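Local coordinates for protein alpha-amylase/trypsin inhibitor (Eleusine coracana, PDB 1B1U) that inhibits both alpha-amylase and trypsin and may protect the seeds against endogenous and foreign hydrolases, at residues A[15-20]-A[57-62]. Sequence-based numbering, arbitrary orientation.
Sequences NPLDSC and CEAVRI
Pro-16 and Leu-17 pack on Ala-59, Val-60 and Ile-62 in the buried centre of this cereal inhibitor, which has the disulfide-linked helical fold of the prolamin clan. The loop leading into helix 19-29 here meets one side of helix 53-64. No hydrogen bond crosses between the segments, and the contact is apolar. Leu-17 makes the closest approach, through CD1. This methyl touches both Ala-59 CB, at 4.1 Å, and Val-60 CG2, at 4.0 Å. Leu-17 CD1 also rests against the backbone, 3.4 Å from the carbonyl oxygen Ala-59 O. Chi1 of Leu-17 is -29°, away from a staggered value, and the branch carrying CD1 is directed at the helix. Pro-16 covers the neighbouring part of the helix with its ring. Its CG is 4.1 Å from Ile-62 CG2, and the two side chains cross at about a right angle. Leu-48 of helix 37-50 touches both Leu-17 and Val-60, so that helix also contributes to this part of the core. The disulfides Cys-20 to Cys-44 and Cys-57 to Cys-114 tie the two segments to other parts of the chain. A polar pair lies on a part of helix 53-64 turned away from 15-20. There Arg-61 grips Glu-58 side-on: Arg-61 NH2 makes a salt bridge to Glu-58 OE2 at 2.9 Å, and Arg-61 NE is hydrogen-bonded to Glu-58 OE1 at 3.2 Å.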
ATOM      1  N   ASN A  15      -9.473   4.885   1.907  1.00 24.97           N
ATOM      2  CA  ASN A  15      -8.842   4.454   0.659  1.00 25.05           C
ATOM      3  C   ASN A  15      -7.349   4.796   0.752  1.00 23.96           C
ATOM      4  O   ASN A  15      -6.830   5.602  -0.028  1.00 20.36           O
ATOM      5  CB  ASN A  15      -9.470   5.133  -0.566  1.00 20.46           C
ATOM      6  CG  ASN A  15      -9.321   4.291  -1.825  1.00 17.54           C
ATOM      7  OD1 ASN A  15      -8.762   3.196  -1.781  1.00 15.66           O
ATOM      8  ND2 ASN A  15      -9.817   4.794  -2.942  1.00 16.09           N
ATOM      9  N   PRO A  16      -6.644   4.169   1.719  1.00 22.09           N
ATOM     10  CA  PRO A  16      -5.216   4.377   1.961  1.00 20.13           C
ATOM     11  C   PRO A  16      -4.345   4.051   0.764  1.00 22.82           C
ATOM     12  O   PRO A  16      -4.687   3.208  -0.073  1.00 24.01           O
ATOM     13  CB  PRO A  16      -4.911   3.460   3.145  1.00 19.43           C
ATOM     14  CG  PRO A  16      -5.971   2.420   3.087  1.00 21.97           C
ATOM     15  CD  PRO A  16      -7.194   3.163   2.646  1.00 19.48           C
ATOM     16  N   LEU A  17      -3.212   4.740   0.693  1.00 17.86           N
ATOM     17  CA  LEU A  17      -2.248   4.533  -0.370  1.00 13.12           C
ATOM     18  C   LEU A  17      -2.899   4.417  -1.741  1.00  9.83           C
ATOM     19  O   LEU A  17      -2.577   3.520  -2.507  1.00 13.18           O
ATOM     20  CB  LEU A  17      -1.425   3.278  -0.051  1.00  7.54           C
ATOM     21  CG  LEU A  17      -1.284   3.026   1.457  1.00  2.63           C
ATOM     22  CD1 LEU A  17      -0.622   1.701   1.706  1.00  2.00           C
ATOM     23  CD2 LEU A  17      -0.470   4.146   2.088  1.00  4.50           C
ATOM     24  N   ASP A  18      -3.814   5.322  -2.057  1.00  7.99           N
ATOM     25  CA  ASP A  18      -4.463   5.268  -3.357  1.00 11.27           C
ATOM     26  C   ASP A  18      -3.429   5.489  -4.448  1.00 14.99           C
ATOM     27  O   ASP A  18      -3.504   4.893  -5.522  1.00 16.14           O
ATOM     28  CB  ASP A  18      -5.545   6.339  -3.469  1.00 15.91           C
ATOM     29  CG  ASP A  18      -5.233   7.566  -2.647  1.00 20.01           C
ATOM     30  OD1 ASP A  18      -4.813   7.398  -1.485  1.00 20.48           O
ATOM     31  OD2 ASP A  18      -5.407   8.694  -3.160  1.00 23.46           O
ATOM     32  N   SER A  19      -2.470   6.363  -4.153  1.00 18.70           N
ATOM     33  CA  SER A  19      -1.390   6.717  -5.067  1.00 16.41           C
ATOM     34  C   SER A  19      -0.396   5.592  -5.243  1.00 14.00           C
ATOM     35  O   SER A  19       0.438   5.623  -6.143  1.00 18.50           O
ATOM     36  CB  SER A  19      -0.655   7.952  -4.553  1.00 15.41           C
ATOM     37  OG  SER A  19      -1.319   9.125  -4.983  1.00 19.14           O
ATOM     38  N   CYS A  20      -0.476   4.608  -4.365  1.00 14.18           N
ATOM     39  CA  CYS A  20       0.404   3.461  -4.428  1.00 13.15           C
ATOM     40  C   CYS A  20      -0.138   2.390  -5.380  1.00 12.47           C
ATOM     41  O   CYS A  20       0.555   1.433  -5.699  1.00 11.65           O
ATOM     42  CB  CYS A  20       0.575   2.872  -3.033  1.00 14.59           C
ATOM     43  SG  CYS A  20       1.578   3.893  -1.913  1.00 25.40           S
ATOM     44  N   CYS A  57       1.929  -1.374   7.900  1.00 10.90           N
ATOM     45  CA  CYS A  57       1.750  -2.735   7.368  1.00 15.18           C
ATOM     46  C   CYS A  57       0.262  -3.085   7.127  1.00 18.33           C
ATOM     47  O   CYS A  57      -0.073  -3.789   6.164  1.00 19.55           O
ATOM     48  CB  CYS A  57       2.348  -3.764   8.339  1.00 16.83           C
ATOM     49  SG  CYS A  57       4.160  -3.953   8.314  1.00 15.45           S
ATOM     50  N   GLU A  58      -0.618  -2.609   8.011  1.00 13.93           N
ATOM     51  CA  GLU A  58      -2.056  -2.870   7.889  1.00 13.11           C
ATOM     52  C   GLU A  58      -2.595  -2.129   6.683  1.00  9.24           C
ATOM     53  O   GLU A  58      -3.385  -2.672   5.915  1.00 10.51           O
ATOM     54  CB  GLU A  58      -2.791  -2.416   9.165  1.00 18.52           C
ATOM     55  CG  GLU A  58      -4.330  -2.503   9.135  1.00 17.29           C
ATOM     56  CD  GLU A  58      -4.855  -3.846   8.658  1.00 12.95           C
ATOM     57  OE1 GLU A  58      -4.197  -4.879   8.883  1.00 17.48           O
ATOM     58  OE2 GLU A  58      -5.942  -3.872   8.056  1.00 26.73           O
ATOM     59  N   ALA A  59      -2.152  -0.884   6.528  1.00  9.09           N
ATOM     60  CA  ALA A  59      -2.543  -0.017   5.418  1.00  8.46           C
ATOM     61  C   ALA A  59      -2.157  -0.621   4.069  1.00  9.61           C
ATOM     62  O   ALA A  59      -2.847  -0.416   3.060  1.00 11.52           O
ATOM     63  CB  ALA A  59      -1.885   1.350   5.574  1.00  5.61           C
ATOM     64  N   VAL A  60      -1.045  -1.350   4.046  1.00 11.99           N
ATOM     65  CA  VAL A  60      -0.581  -1.989   2.819  1.00 11.20           C
ATOM     66  C   VAL A  60      -1.473  -3.196   2.529  1.00  5.85           C
ATOM     67  O   VAL A  60      -1.894  -3.392   1.396  1.00  3.08           O
ATOM     68  CB  VAL A  60       0.910  -2.425   2.932  1.00 10.50           C
ATOM     69  CG1 VAL A  60       1.306  -3.313   1.749  1.00  2.00           C
ATOM     70  CG2 VAL A  60       1.794  -1.189   2.951  1.00 11.34           C
ATOM     71  N   ARG A  61      -1.767  -3.986   3.558  1.00  8.23           N
ATOM     72  CA  ARG A  61      -2.641  -5.151   3.400  1.00 10.55           C
ATOM     73  C   ARG A  61      -3.991  -4.701   2.860  1.00  8.97           C
ATOM     74  O   ARG A  61      -4.584  -5.363   2.005  1.00 10.20           O
ATOM     75  CB  ARG A  61      -2.846  -5.862   4.742  1.00 10.43           C
ATOM     76  CG  ARG A  61      -3.518  -7.231   4.637  1.00 10.09           C
ATOM     77  CD  ARG A  61      -4.207  -7.625   5.952  1.00  6.19           C
ATOM     78  NE  ARG A  61      -5.200  -6.637   6.356  1.00  2.00           N
ATOM     79  CZ  ARG A  61      -6.377  -6.505   5.758  1.00  6.36           C
ATOM     80  NH1 ARG A  61      -6.690  -7.296   4.751  1.00 12.32           N
ATOM     81  NH2 ARG A  61      -7.229  -5.568   6.138  1.00  8.81           N
ATOM     82  N   ILE A  62      -4.474  -3.566   3.351  1.00  9.29           N
ATOM     83  CA  ILE A  62      -5.763  -3.051   2.902  1.00 12.69           C
ATOM     84  C   ILE A  62      -5.692  -2.682   1.425  1.00 12.62           C
ATOM     85  O   ILE A  62      -6.681  -2.796   0.697  1.00 13.53           O
ATOM     86  CB  ILE A  62      -6.199  -1.784   3.694  1.00 14.22           C
ATOM     87  CG1 ILE A  62      -6.194  -2.049   5.202  1.00 15.47           C
ATOM     88  CG2 ILE A  62      -7.581  -1.357   3.244  1.00 13.89           C
ATOM     89  CD1 ILE A  62      -6.564  -0.811   6.048  1.00  9.31           C
TER